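Local coordinates for similar to N-acetyltransferase (Staphylococcus aureus subsp. aureus, PDB 4MBU), which probably transfers the acetyl group of acetyl-coenzyme A to an amino group of its substrate, being a member of the Gcn5-related N-acetyltransferase (GNAT) family, at residues N26-Y31 with F151-D156; H52-V57 with A68-F73; Y81-S86 with K113-L118; I98-L103 with H133-F138; A120-S125 with A158-D163. All coordinates share one frame; numbering follows the deposited sequence.

Interaction 1: residues N26-Y31 with F151-D156; sequences NTTAVY and FDYWLD
L155 and Y31 reach toward each other tip to tip, and their meeting is a leucine methyl on a phenol face. With CG of L155 anti to its carbonyl carbon (chi1 -50°), CD1 comes to 3.9 Å from the centroid of the Y31 ring, 17° off the normal and displaced toward the rim. The carbonyl oxygen of T28 lies in the plane of the same ring, at its edge. The Y31 hydroxyl passes L155, with OH 3.5 Å from CB, and finds its strongest polar partner in the carboxylate of D123. The other L155 methyl turns to T28, where CD2 lies 3.9 Å from CG2. The T28 and Y153 side chains cross at about a right angle, CG2 4.1 Å from OH. In the fold, the loop that follows helix 13-26 is thus laid against the beginning of strand 153-163; in GNAT relatives such a loop commonly borders the acceptor site. An ST turn shapes it, T27 OG1 accepting from A29 N at 3.0 Å while also bonded to A23. At the start of the other segment, the F151 ring rests mainly on backbone: its CZ is 3.8 Å from C of N26, and T27 N sits in plane at the ring edge.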
# COMPACT_ATOMS: atom_id res chain seq x y z
N ASN A 26 11.78 20.25 8.36
CA ASN A 26 10.85 20.45 7.25
C ASN A 26 10.03 19.25 6.80
O ASN A 26 9.08 19.40 6.04
CB ASN A 26 11.61 20.99 6.04
CG ASN A 26 12.22 22.34 6.32
OD1 ASN A 26 13.45 22.47 6.39
ND2 ASN A 26 11.37 23.36 6.49
N THR A 27 10.40 18.06 7.24
CA THR A 27 9.76 16.86 6.71
C THR A 27 9.39 15.88 7.81
O THR A 27 9.78 16.05 8.97
CB THR A 27 10.66 16.11 5.68
OG1 THR A 27 11.65 15.37 6.39
CG2 THR A 27 11.35 17.09 4.73
N THR A 28 8.68 14.83 7.41
CA THR A 28 8.32 13.74 8.29
C THR A 28 9.28 12.57 8.11
O THR A 28 8.98 11.44 8.49
CB THR A 28 6.92 13.24 7.96
OG1 THR A 28 6.89 12.85 6.59
CG2 THR A 28 5.90 14.35 8.18
N ALA A 29 10.44 12.83 7.51
CA ALA A 29 11.43 11.79 7.27
C ALA A 29 12.09 11.35 8.59
O ALA A 29 12.63 10.25 8.68
CB ALA A 29 12.48 12.27 6.28
N VAL A 30 12.05 12.23 9.59
CA VAL A 30 12.53 11.92 10.93
C VAL A 30 11.41 12.24 11.91
O VAL A 30 10.96 13.40 11.97
CB VAL A 30 13.76 12.77 11.30
CG1 VAL A 30 14.38 12.28 12.60
CG2 VAL A 30 14.80 12.73 10.19
N TYR A 31 10.94 11.24 12.66
CA TYR A 31 9.89 11.47 13.65
C TYR A 31 10.47 12.15 14.91
O TYR A 31 10.35 11.65 16.03
CB TYR A 31 9.16 10.16 14.02
CG TYR A 31 8.14 9.65 12.99
CD1 TYR A 31 8.23 10.00 11.65
CD2 TYR A 31 7.10 8.81 13.38
CE1 TYR A 31 7.30 9.53 10.72
CE2 TYR A 31 6.16 8.32 12.45
CZ TYR A 31 6.28 8.69 11.12
OH TYR A 31 5.38 8.23 10.17
N PHE A 151 3.70 18.27 12.88
CA PHE A 151 3.10 19.35 12.09
C PHE A 151 1.57 19.33 12.24
O PHE A 151 0.85 19.58 11.28
CB PHE A 151 3.47 19.20 10.60
CG PHE A 151 4.96 19.26 10.33
CD1 PHE A 151 5.78 20.13 11.03
CD2 PHE A 151 5.53 18.44 9.36
CE1 PHE A 151 7.15 20.19 10.76
CE2 PHE A 151 6.89 18.48 9.10
CZ PHE A 151 7.70 19.37 9.80
N ASP A 152 1.10 18.98 13.44
CA ASP A 152 -0.32 18.99 13.78
C ASP A 152 -1.19 17.96 13.07
O ASP A 152 -2.42 18.03 13.14
CB ASP A 152 -0.92 20.37 13.53
CG ASP A 152 -0.19 21.44 14.27
OD1 ASP A 152 0.24 21.20 15.41
OD2 ASP A 152 -0.04 22.52 13.69
N TYR A 153 -0.57 17.00 12.41
CA TYR A 153 -1.35 15.89 11.87
C TYR A 153 -0.82 14.50 12.22
O TYR A 153 0.35 14.33 12.59
CB TYR A 153 -1.60 16.06 10.37
CG TYR A 153 -0.38 16.35 9.54
CD1 TYR A 153 0.49 15.33 9.17
CD2 TYR A 153 -0.11 17.64 9.08
CE1 TYR A 153 1.61 15.58 8.39
CE2 TYR A 153 1.01 17.90 8.30
CZ TYR A 153 1.87 16.87 7.96
OH TYR A 153 2.98 17.11 7.18
N TRP A 154 -1.70 13.51 12.13
CA TRP A 154 -1.33 12.14 12.45
C TRP A 154 -0.56 11.53 11.29
O TRP A 154 -0.82 11.85 10.13
CB TRP A 154 -2.57 11.34 12.83
CG TRP A 154 -3.17 11.83 14.12
CD1 TRP A 154 -4.25 12.66 14.26
CD2 TRP A 154 -2.69 11.56 15.44
NE1 TRP A 154 -4.48 12.92 15.60
CE2 TRP A 154 -3.54 12.25 16.34
CE3 TRP A 154 -1.63 10.80 15.96
CZ2 TRP A 154 -3.36 12.20 17.73
CZ3 TRP A 154 -1.46 10.75 17.33
CH2 TRP A 154 -2.32 11.45 18.20
N LEU A 155 0.40 10.66 11.60
CA LEU A 155 1.32 10.10 10.62
C LEU A 155 1.20 8.58 10.62
O LEU A 155 1.08 7.94 11.69
CB LEU A 155 2.77 10.46 10.96
CG LEU A 155 3.15 11.91 11.26
CD1 LEU A 155 4.63 12.00 11.66
CD2 LEU A 155 2.87 12.78 10.05
N ASP A 156 1.27 8.02 9.41
CA ASP A 156 1.22 6.59 9.19
C ASP A 156 2.60 6.11 8.78
O ASP A 156 3.23 6.71 7.91
CB ASP A 156 0.21 6.24 8.07
CG ASP A 156 -1.21 6.71 8.38
OD1 ASP A 156 -1.53 7.04 9.54
OD2 ASP A 156 -2.03 6.75 7.44

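Interaction 2: residues H52-V57 with A68-F73; sequences HEPIFV and ATFGSF
T69 turns its hydroxyl straight at the neighbouring segment 52-57: OG1 stands anti to its own backbone N (chi1 -174°) and donates to P54 O over 2.6 Å, nearly along the C=O axis. K48 reaches the same OG1, so this buried hydroxyl is held from two directions. F70, the next residue, has CG in the crowded position between N and the carbonyl carbon (chi1 68°), and this sets one face of its ring against the proline. P54 crosses the ring at about a right angle; its CG lies 3.7 Å from the F70 ring centroid, 17° off the normal, a CH-pi contact in which the adjoining CD is 3.5 Å from CE2. E53 is extended beyond CG and runs beside F70 and G71, with its CB 3.5 Å from F70 O. Its OE1 forms a salt bridge with K48, while OE2 takes a bond of 2.5 Å from a water that in turn accepts from S72 N. Deeper in, F56 and A68 form an antiparallel hydrogen-bonded pair, and the F56 N to A68 O bond of 2.9 Å is nearly straight. The hairpin of strands 55-60 and 63-72 lies between two helices: 98-112 packs on the face with F56 and A68, 38-50 on the face with I55 and T69. At its edges T69 and G71 bond to strand 82-89, and V57 to strand 3-7.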
# COMPACT_ATOMS: atom_id res chain seq x y z
N HIS A 52 30.27 -1.61 14.77
CA HIS A 52 30.57 -2.01 13.39
C HIS A 52 29.37 -1.89 12.45
O HIS A 52 29.14 -2.75 11.60
CB HIS A 52 31.20 -3.42 13.35
CG HIS A 52 32.53 -3.50 14.01
ND1 HIS A 52 32.69 -3.90 15.33
CD2 HIS A 52 33.78 -3.23 13.56
CE1 HIS A 52 33.97 -3.88 15.64
NE2 HIS A 52 34.65 -3.47 14.58
N GLU A 53 28.60 -0.82 12.61
CA GLU A 53 27.51 -0.53 11.69
C GLU A 53 28.03 0.48 10.67
O GLU A 53 28.70 1.44 11.03
CB GLU A 53 26.30 0.01 12.46
CG GLU A 53 25.74 -0.99 13.47
CD GLU A 53 24.61 -0.43 14.33
OE1 GLU A 53 24.29 0.77 14.24
OE2 GLU A 53 24.04 -1.22 15.12
N PRO A 54 27.70 0.28 9.40
CA PRO A 54 28.25 1.15 8.36
C PRO A 54 27.56 2.52 8.28
O PRO A 54 26.38 2.65 8.62
CB PRO A 54 27.98 0.36 7.07
CG PRO A 54 26.72 -0.42 7.37
CD PRO A 54 26.75 -0.72 8.86
N ILE A 55 28.32 3.52 7.85
CA ILE A 55 27.77 4.82 7.50
C ILE A 55 28.41 5.17 6.17
O ILE A 55 29.63 5.22 6.06
CB ILE A 55 28.13 5.91 8.52
CG1 ILE A 55 27.82 5.45 9.94
CG2 ILE A 55 27.37 7.20 8.20
CD1 ILE A 55 28.41 6.33 11.02
N PHE A 56 27.59 5.40 5.14
CA PHE A 56 28.12 5.77 3.84
C PHE A 56 27.68 7.19 3.54
O PHE A 56 26.61 7.61 3.94
CB PHE A 56 27.61 4.82 2.76
CG PHE A 56 28.01 3.39 2.99
CD1 PHE A 56 29.34 2.99 2.84
CD2 PHE A 56 27.06 2.44 3.35
CE1 PHE A 56 29.71 1.68 3.05
CE2 PHE A 56 27.43 1.12 3.57
CZ PHE A 56 28.75 0.74 3.42
N VAL A 57 28.53 7.93 2.84
CA VAL A 57 28.18 9.23 2.31
C VAL A 57 28.37 9.23 0.79
O VAL A 57 29.24 8.53 0.24
CB VAL A 57 29.01 10.38 2.93
CG1 VAL A 57 28.73 10.51 4.42
CG2 VAL A 57 30.50 10.18 2.68
N ALA A 68 23.80 7.53 4.58
CA ALA A 68 22.96 6.35 4.76
C ALA A 68 23.58 5.38 5.74
O ALA A 68 24.80 5.23 5.81
CB ALA A 68 22.72 5.65 3.44
N THR A 69 22.73 4.69 6.50
CA THR A 69 23.24 3.75 7.47
C THR A 69 22.24 2.62 7.73
O THR A 69 21.08 2.71 7.33
CB THR A 69 23.61 4.47 8.80
OG1 THR A 69 24.24 3.55 9.69
CG2 THR A 69 22.37 5.05 9.47
N PHE A 70 22.71 1.54 8.36
CA PHE A 70 21.75 0.59 8.92
C PHE A 70 22.11 0.16 10.33
O PHE A 70 23.23 0.40 10.79
CB PHE A 70 21.45 -0.60 7.98
CG PHE A 70 22.61 -1.56 7.75
CD1 PHE A 70 23.09 -1.78 6.46
CD2 PHE A 70 23.18 -2.28 8.80
CE1 PHE A 70 24.12 -2.69 6.23
CE2 PHE A 70 24.23 -3.17 8.57
CZ PHE A 70 24.70 -3.37 7.29
N GLY A 71 21.15 -0.44 11.03
CA GLY A 71 21.37 -0.88 12.39
C GLY A 71 20.24 -1.78 12.84
O GLY A 71 19.54 -2.36 12.01
N SER A 72 20.03 -1.86 14.15
CA SER A 72 19.05 -2.79 14.72
C SER A 72 17.62 -2.38 14.34
O SER A 72 17.32 -1.20 14.28
CB SER A 72 19.20 -2.84 16.24
OG SER A 72 18.04 -3.35 16.86
N PHE A 73 16.76 -3.36 14.08
CA PHE A 73 15.36 -3.07 13.81
C PHE A 73 14.54 -3.07 15.11
O PHE A 73 13.89 -2.07 15.43
CB PHE A 73 14.77 -4.05 12.79
CG PHE A 73 13.27 -4.02 12.72
CD1 PHE A 73 12.59 -2.84 12.43
CD2 PHE A 73 12.53 -5.18 12.94
CE1 PHE A 73 11.20 -2.82 12.39
CE2 PHE A 73 11.15 -5.17 12.89
CZ PHE A 73 10.48 -3.98 12.61
O HOH W 1 21.78 -0.72 15.98

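Interaction 3: residues Y81-S86 with K113-L118; sequences YTIEHS and KGYRTL
Two backbone N-H groups grip the carbonyl oxygen of Y81: R116 N at 2.8 Å, in the carbonyl plane on a lone pair, and T117 N at 3.2 Å. I83 N donates to T117 O over 3.0 Å, close to the C=O axis, so T82 pairs with T117 and I83 with L118 in parallel register. I83 has CG1 in the crowded position between N and the carbonyl carbon (chi1 39°), which swings CG2 over a face of the Y115 ring, 3.7 Å from its centroid. Its other branch ends at L118, CD1 to CD1 3.7 Å. L118 CD1 also crowds H85, 3.4 Å from ND1, while H85 NE2 bonds to H133. On the sheet face away from I83 and L118, T82 and T117 lie side by side, and their hydroxyls bond to the carbonyls of V147 and N146 of the second subunit, joining these strands to that subunit. This is the base of a beta-alpha-beta crossover: strand 82-89, helix 98-112 packed over I83, H85 and L118, then strand 117-123. In GNAT enzymes these two central strands usually splay apart farther along, where acetyl-coenzyme A is held. Strand 63-72 lies along the other edge of strand 82-89.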
# COMPACT_ATOMS: atom_id res chain seq x y z
N TYR A 81 19.23 -11.23 12.59
CA TYR A 81 19.44 -11.22 11.15
C TYR A 81 18.65 -10.13 10.42
O TYR A 81 18.66 -10.05 9.18
CB TYR A 81 19.19 -12.60 10.55
CG TYR A 81 20.06 -13.66 11.17
CD1 TYR A 81 21.43 -13.66 10.96
CD2 TYR A 81 19.51 -14.65 11.96
CE1 TYR A 81 22.23 -14.63 11.54
CE2 TYR A 81 20.30 -15.63 12.54
CZ TYR A 81 21.66 -15.61 12.32
OH TYR A 81 22.45 -16.58 12.89
N THR A 82 17.99 -9.26 11.19
CA THR A 82 17.17 -8.19 10.62
C THR A 82 17.82 -6.85 10.93
O THR A 82 18.21 -6.59 12.08
CB THR A 82 15.77 -8.18 11.24
OG1 THR A 82 15.14 -9.44 11.00
CG2 THR A 82 14.91 -7.07 10.65
N ILE A 83 17.95 -6.01 9.91
CA ILE A 83 18.45 -4.65 10.10
C ILE A 83 17.46 -3.65 9.50
O ILE A 83 16.72 -3.97 8.59
CB ILE A 83 19.83 -4.45 9.42
CG1 ILE A 83 19.87 -5.20 8.09
CG2 ILE A 83 20.97 -4.94 10.33
CD1 ILE A 83 21.07 -4.87 7.23
N GLU A 84 17.45 -2.43 10.03
CA GLU A 84 16.66 -1.37 9.44
C GLU A 84 17.61 -0.30 8.95
O GLU A 84 18.57 0.06 9.65
CB GLU A 84 15.70 -0.76 10.46
CG GLU A 84 14.98 0.49 9.95
CD GLU A 84 13.91 0.99 10.91
OE1 GLU A 84 13.64 0.30 11.92
OE2 GLU A 84 13.31 2.06 10.64
N HIS A 85 17.35 0.21 7.74
CA HIS A 85 18.23 1.24 7.20
C HIS A 85 17.55 2.59 7.10
O HIS A 85 16.32 2.70 7.16
CB HIS A 85 18.73 0.86 5.81
CG HIS A 85 17.66 0.88 4.77
ND1 HIS A 85 16.74 -0.14 4.63
CD2 HIS A 85 17.37 1.78 3.80
CE1 HIS A 85 15.92 0.15 3.63
NE2 HIS A 85 16.29 1.30 3.11
N SER A 86 18.36 3.63 6.93
CA SER A 86 17.85 4.96 6.63
C SER A 86 18.78 5.70 5.68
O SER A 86 20.00 5.48 5.67
CB SER A 86 17.59 5.76 7.91
OG SER A 86 18.61 5.57 8.87
N LYS A 113 27.46 -8.92 4.99
CA LYS A 113 27.51 -9.19 6.42
C LYS A 113 26.53 -10.29 6.84
O LYS A 113 26.37 -10.57 8.02
CB LYS A 113 27.28 -7.90 7.22
CG LYS A 113 28.39 -6.87 7.04
CD LYS A 113 28.10 -5.58 7.81
CE LYS A 113 29.27 -5.20 8.72
NZ LYS A 113 30.56 -5.16 7.97
N GLY A 114 25.85 -10.91 5.87
CA GLY A 114 25.04 -12.08 6.15
C GLY A 114 23.67 -11.85 6.78
O GLY A 114 23.09 -12.78 7.36
N TYR A 115 23.14 -10.64 6.69
CA TYR A 115 21.80 -10.40 7.21
C TYR A 115 20.77 -11.08 6.32
O TYR A 115 21.08 -11.44 5.18
CB TYR A 115 21.54 -8.89 7.37
CG TYR A 115 22.41 -8.26 8.44
CD1 TYR A 115 22.13 -8.46 9.78
CD2 TYR A 115 23.53 -7.49 8.11
CE1 TYR A 115 22.92 -7.90 10.77
CE2 TYR A 115 24.33 -6.92 9.10
CZ TYR A 115 24.01 -7.14 10.42
OH TYR A 115 24.78 -6.59 11.42
N ARG A 116 19.57 -11.27 6.83
CA ARG A 116 18.51 -11.95 6.08
C ARG A 116 17.49 -10.96 5.56
O ARG A 116 16.99 -11.09 4.44
CB ARG A 116 17.80 -12.98 6.96
CG ARG A 116 16.58 -13.64 6.28
CD ARG A 116 17.01 -14.43 5.04
NE ARG A 116 15.90 -14.84 4.18
CZ ARG A 116 15.22 -15.98 4.31
NH1 ARG A 116 15.51 -16.83 5.30
NH2 ARG A 116 14.23 -16.28 3.47
N THR A 117 17.17 -9.97 6.39
CA THR A 117 16.02 -9.11 6.15
C THR A 117 16.36 -7.64 6.37
O THR A 117 16.84 -7.26 7.46
CB THR A 117 14.83 -9.52 7.05
OG1 THR A 117 14.48 -10.88 6.76
CG2 THR A 117 13.62 -8.62 6.81
N LEU A 118 16.13 -6.83 5.34
CA LEU A 118 16.36 -5.38 5.43
C LEU A 118 15.01 -4.65 5.46
O LEU A 118 14.17 -4.83 4.57
CB LEU A 118 17.23 -4.90 4.26
CG LEU A 118 17.63 -3.42 4.16
CD1 LEU A 118 18.38 -3.01 5.40
CD2 LEU A 118 18.50 -3.19 2.93

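Interaction 4: residues I98-L103 with H133-F138; sequences IASQLL and HQKFNF
L103 leaves helix 98-112 with CB directed at the end of helix 127-135 and CG anti to its backbone N (chi1 177°). CG lies over a face of the F136 ring, 4.2 Å from its centroid. Beyond it the branches part: CD2 is 3.5 Å from F136 CD2 and also stands above a face of H133, 4.2 Å from that ring's centroid, while CD1 ends 4.2 Å from F138 CZ. One leucine thus enters among three rings. The Schellman motif ending helix 127-135, with N137 at positive phi and F138 N bonded to H133 O, turns F138 into the same cluster. S100 OG approaches the F136 ring at its edge, in plane, and K135, bent at chi3, brings NZ to donate to that OG over 3.0 Å. H133 ND1 bonds to the S129 carbonyl and is probably protonated, so NE2 would accept from H85; both bonds fix its rotation. The contact is therefore an apolar leucine-ring cluster edged by one bond from a probably charged lysine.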
# COMPACT_ATOMS: atom_id res chain seq x y z
N ILE A 98 20.99 9.93 -6.04
CA ILE A 98 21.86 9.74 -4.87
C ILE A 98 21.27 8.72 -3.88
O ILE A 98 21.99 7.86 -3.36
CB ILE A 98 22.13 11.08 -4.18
CG1 ILE A 98 22.98 11.97 -5.09
CG2 ILE A 98 22.86 10.88 -2.86
CD1 ILE A 98 23.00 13.41 -4.65
N ALA A 99 19.97 8.83 -3.63
CA ALA A 99 19.28 7.86 -2.77
C ALA A 99 19.44 6.45 -3.31
O ALA A 99 19.78 5.53 -2.57
CB ALA A 99 17.80 8.22 -2.63
N SER A 100 19.22 6.29 -4.61
CA SER A 100 19.37 4.99 -5.26
C SER A 100 20.78 4.38 -5.10
O SER A 100 20.92 3.19 -4.79
CB SER A 100 19.01 5.13 -6.75
OG SER A 100 19.22 3.92 -7.44
N GLN A 101 21.81 5.20 -5.30
CA GLN A 101 23.19 4.72 -5.15
C GLN A 101 23.51 4.34 -3.70
O GLN A 101 24.21 3.33 -3.44
CB GLN A 101 24.18 5.77 -5.67
CG GLN A 101 24.15 5.96 -7.19
CD GLN A 101 25.23 6.91 -7.69
OE1 GLN A 101 26.41 6.76 -7.37
NE2 GLN A 101 24.82 7.91 -8.46
N LEU A 102 22.99 5.13 -2.77
CA LEU A 102 23.17 4.82 -1.36
C LEU A 102 22.48 3.51 -0.99
O LEU A 102 23.07 2.65 -0.35
CB LEU A 102 22.69 5.98 -0.47
CG LEU A 102 23.67 7.16 -0.47
CD1 LEU A 102 23.05 8.38 0.12
CD2 LEU A 102 24.91 6.78 0.32
N LEU A 103 21.23 3.33 -1.43
CA LEU A 103 20.49 2.11 -1.13
C LEU A 103 21.20 0.90 -1.71
O LEU A 103 21.33 -0.14 -1.05
CB LEU A 103 19.06 2.18 -1.68
CG LEU A 103 18.24 0.91 -1.47
CD1 LEU A 103 18.27 0.46 -0.01
CD2 LEU A 103 16.80 1.15 -1.92
N HIS A 133 12.12 2.24 -3.21
CA HIS A 133 12.25 0.94 -2.57
C HIS A 133 11.60 -0.16 -3.38
O HIS A 133 12.15 -1.27 -3.50
CB HIS A 133 11.73 1.00 -1.13
CG HIS A 133 12.73 1.59 -0.19
ND1 HIS A 133 12.97 2.94 -0.10
CD2 HIS A 133 13.60 1.00 0.66
CE1 HIS A 133 13.91 3.16 0.79
NE2 HIS A 133 14.32 2.00 1.27
N GLN A 134 10.44 0.14 -3.96
CA GLN A 134 9.80 -0.79 -4.88
C GLN A 134 10.75 -1.13 -6.03
O GLN A 134 10.82 -2.28 -6.45
CB GLN A 134 8.50 -0.20 -5.43
CG GLN A 134 7.38 -0.07 -4.40
CD GLN A 134 6.11 0.48 -5.03
OE1 GLN A 134 6.14 1.49 -5.72
NE2 GLN A 134 4.98 -0.20 -4.79
N LYS A 135 11.48 -0.13 -6.52
CA LYS A 135 12.45 -0.36 -7.60
C LYS A 135 13.48 -1.42 -7.22
O LYS A 135 13.88 -2.23 -8.05
CB LYS A 135 13.16 0.94 -8.01
CG LYS A 135 14.05 0.79 -9.25
CD LYS A 135 14.77 2.10 -9.63
CE LYS A 135 16.05 2.30 -8.81
NZ LYS A 135 16.96 3.37 -9.34
N PHE A 136 13.89 -1.44 -5.95
CA PHE A 136 14.87 -2.42 -5.48
C PHE A 136 14.19 -3.67 -4.91
O PHE A 136 14.81 -4.43 -4.16
CB PHE A 136 15.79 -1.79 -4.42
CG PHE A 136 16.87 -0.92 -5.01
CD1 PHE A 136 18.13 -1.44 -5.27
CD2 PHE A 136 16.61 0.40 -5.34
CE1 PHE A 136 19.12 -0.65 -5.82
CE2 PHE A 136 17.60 1.19 -5.89
CZ PHE A 136 18.85 0.67 -6.13
N ASN A 137 12.92 -3.86 -5.26
CA ASN A 137 12.18 -5.07 -4.90
C ASN A 137 11.89 -5.27 -3.40
O ASN A 137 11.77 -6.40 -2.92
CB ASN A 137 12.87 -6.30 -5.52
CG ASN A 137 12.98 -6.19 -7.03
OD1 ASN A 137 12.01 -5.86 -7.72
ND2 ASN A 137 14.18 -6.46 -7.56
N PHE A 138 11.79 -4.16 -2.67
CA PHE A 138 11.21 -4.20 -1.32
C PHE A 138 9.72 -4.45 -1.48
O PHE A 138 9.11 -3.94 -2.43
CB PHE A 138 11.43 -2.87 -0.60
CG PHE A 138 12.81 -2.70 -0.03
CD1 PHE A 138 13.92 -2.56 -0.86
CD2 PHE A 138 12.99 -2.64 1.35
CE1 PHE A 138 15.18 -2.39 -0.32
CE2 PHE A 138 14.26 -2.47 1.89
CZ PHE A 138 15.35 -2.35 1.06

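Interaction 5: residues A120-S125 with A158-D163; sequences AGIDAS and AFYELD. With CD (cadmium ion), chain G.
I122 and Y160 each set CG1 or CG anti to the carbonyl carbon (chi1 -54° and -76°), and the isoleucine then runs extended to CD1. The two cross at about a right angle, I122 CD1 touching Y160 CD2 at 3.7 Å. On the opposite face F159 turns the edge of its ring to A120 O, 3.8 Å from CD2. Backbone bonds carry the rest: A120 pairs with Y160 and I122 with A158, two bonds each, among them I122 N to A158 O at 2.8 Å. At the end of the strand, D123 forms an Asx turn, OD2 accepting from S125 N. G121 turns its polar atoms to the edge away from strand 153-163, its O binding cadmium at 2.5 Å and its N donating to a water that also coordinates the metal. Strands 117-123 and 153-163, antiparallel here, belong to the second half of the GNAT sheet, and G121 N bonding a water on the edge facing strand 82-89 is consistent with the splay of those two strands in GNAT enzymes.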
# COMPACT_ATOMS: atom_id res chain seq x y z
N ALA A 120 12.72 -1.00 5.92
CA ALA A 120 12.59 0.45 5.81
C ALA A 120 11.31 0.88 6.48
O ALA A 120 10.23 0.36 6.18
CB ALA A 120 12.55 0.87 4.35
N GLY A 121 11.42 1.82 7.41
CA GLY A 121 10.25 2.51 7.92
C GLY A 121 10.07 3.77 7.10
O GLY A 121 10.87 4.68 7.20
N ILE A 122 9.04 3.84 6.27
CA ILE A 122 8.88 5.00 5.39
C ILE A 122 7.54 5.66 5.70
O ILE A 122 6.52 4.97 5.74
CB ILE A 122 8.87 4.56 3.91
CG1 ILE A 122 10.11 3.73 3.57
CG2 ILE A 122 8.78 5.76 3.00
CD1 ILE A 122 10.07 3.16 2.15
N ASP A 123 7.53 6.97 5.90
CA ASP A 123 6.27 7.67 6.14
C ASP A 123 5.37 7.43 4.93
O ASP A 123 5.86 7.48 3.80
CB ASP A 123 6.49 9.17 6.33
CG ASP A 123 5.23 9.88 6.76
OD1 ASP A 123 4.83 9.71 7.94
OD2 ASP A 123 4.62 10.61 5.93
N ALA A 124 4.09 7.16 5.14
CA ALA A 124 3.21 6.82 4.00
C ALA A 124 3.16 7.95 2.96
O ALA A 124 2.83 7.70 1.80
CB ALA A 124 1.81 6.48 4.49
N SER A 125 3.51 9.16 3.38
CA SER A 125 3.53 10.32 2.47
C SER A 125 4.79 10.41 1.60
O SER A 125 4.82 11.21 0.67
CB SER A 125 3.40 11.62 3.25
OG SER A 125 2.05 11.88 3.57
N ALA A 158 4.76 3.17 7.07
CA ALA A 158 4.73 1.97 6.25
C ALA A 158 6.04 1.20 6.39
O ALA A 158 7.11 1.78 6.49
CB ALA A 158 4.49 2.33 4.80
N PHE A 159 5.95 -0.12 6.44
CA PHE A 159 7.15 -0.94 6.50
C PHE A 159 7.36 -1.59 5.14
O PHE A 159 6.44 -2.19 4.58
CB PHE A 159 6.99 -2.03 7.55
CG PHE A 159 7.23 -1.57 8.96
CD1 PHE A 159 6.35 -1.92 9.96
CD2 PHE A 159 8.34 -0.81 9.28
CE1 PHE A 159 6.57 -1.52 11.26
CE2 PHE A 159 8.56 -0.40 10.59
CZ PHE A 159 7.67 -0.75 11.57
N TYR A 160 8.57 -1.46 4.61
CA TYR A 160 8.94 -2.15 3.38
C TYR A 160 10.07 -3.09 3.71
O TYR A 160 10.94 -2.78 4.53
CB TYR A 160 9.34 -1.15 2.28
CG TYR A 160 8.13 -0.49 1.66
CD1 TYR A 160 7.64 -0.88 0.42
CD2 TYR A 160 7.46 0.52 2.34
CE1 TYR A 160 6.52 -0.29 -0.12
CE2 TYR A 160 6.34 1.12 1.80
CZ TYR A 160 5.88 0.71 0.57
OH TYR A 160 4.77 1.31 0.03
N GLU A 161 10.05 -4.28 3.11
CA GLU A 161 11.11 -5.23 3.42
C GLU A 161 11.69 -5.91 2.20
O GLU A 161 10.99 -6.21 1.23
CB GLU A 161 10.66 -6.26 4.48
CG GLU A 161 9.65 -7.29 4.01
CD GLU A 161 9.34 -8.32 5.09
OE1 GLU A 161 8.14 -8.60 5.31
OE2 GLU A 161 10.28 -8.86 5.71
N LEU A 162 13.00 -6.13 2.27
CA LEU A 162 13.73 -6.90 1.27
C LEU A 162 14.30 -8.16 1.90
O LEU A 162 15.01 -8.09 2.93
CB LEU A 162 14.87 -6.07 0.70
CG LEU A 162 15.81 -6.73 -0.30
CD1 LEU A 162 15.08 -7.09 -1.59
CD2 LEU A 162 16.98 -5.79 -0.58
N ASP A 163 13.97 -9.30 1.29
CA ASP A 163 14.62 -10.57 1.60
C ASP A 163 15.98 -10.60 0.91
O ASP A 163 16.06 -10.67 -0.32
CB ASP A 163 13.80 -11.76 1.11
CG ASP A 163 14.35 -13.10 1.62
OD1 ASP A 163 15.48 -13.14 2.16
OD2 ASP A 163 13.64 -14.13 1.49
CD CD G . 13.15 5.41 7.88
O HOH W 2 13.81 3.02 8.26

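Overall arrangement
Interactions 2, 3 and 5 follow one another across a single mixed sheet. G71 O to E84 N at 2.9 Å joins interaction 2 to interaction 3, and R116 NE to D163 OD1, a salt bridge of 2.7 Å, joins interaction 3 to interaction 5. Interaction 4 lies on the face with F56, A68 and H85, where H133 NE2 meets H85 NE2 at 2.8 Å. Interaction 1 lies at the beginning of strand 153-163 and meets interaction 5 through Y31 OH and D123 OD1, 2.7 Å apart. The cadmium bound at G121 is about 8 Å from the nearest side-chain atom of Y31 and about 7 Å from that of H85, probably near the family's cofactor cleft.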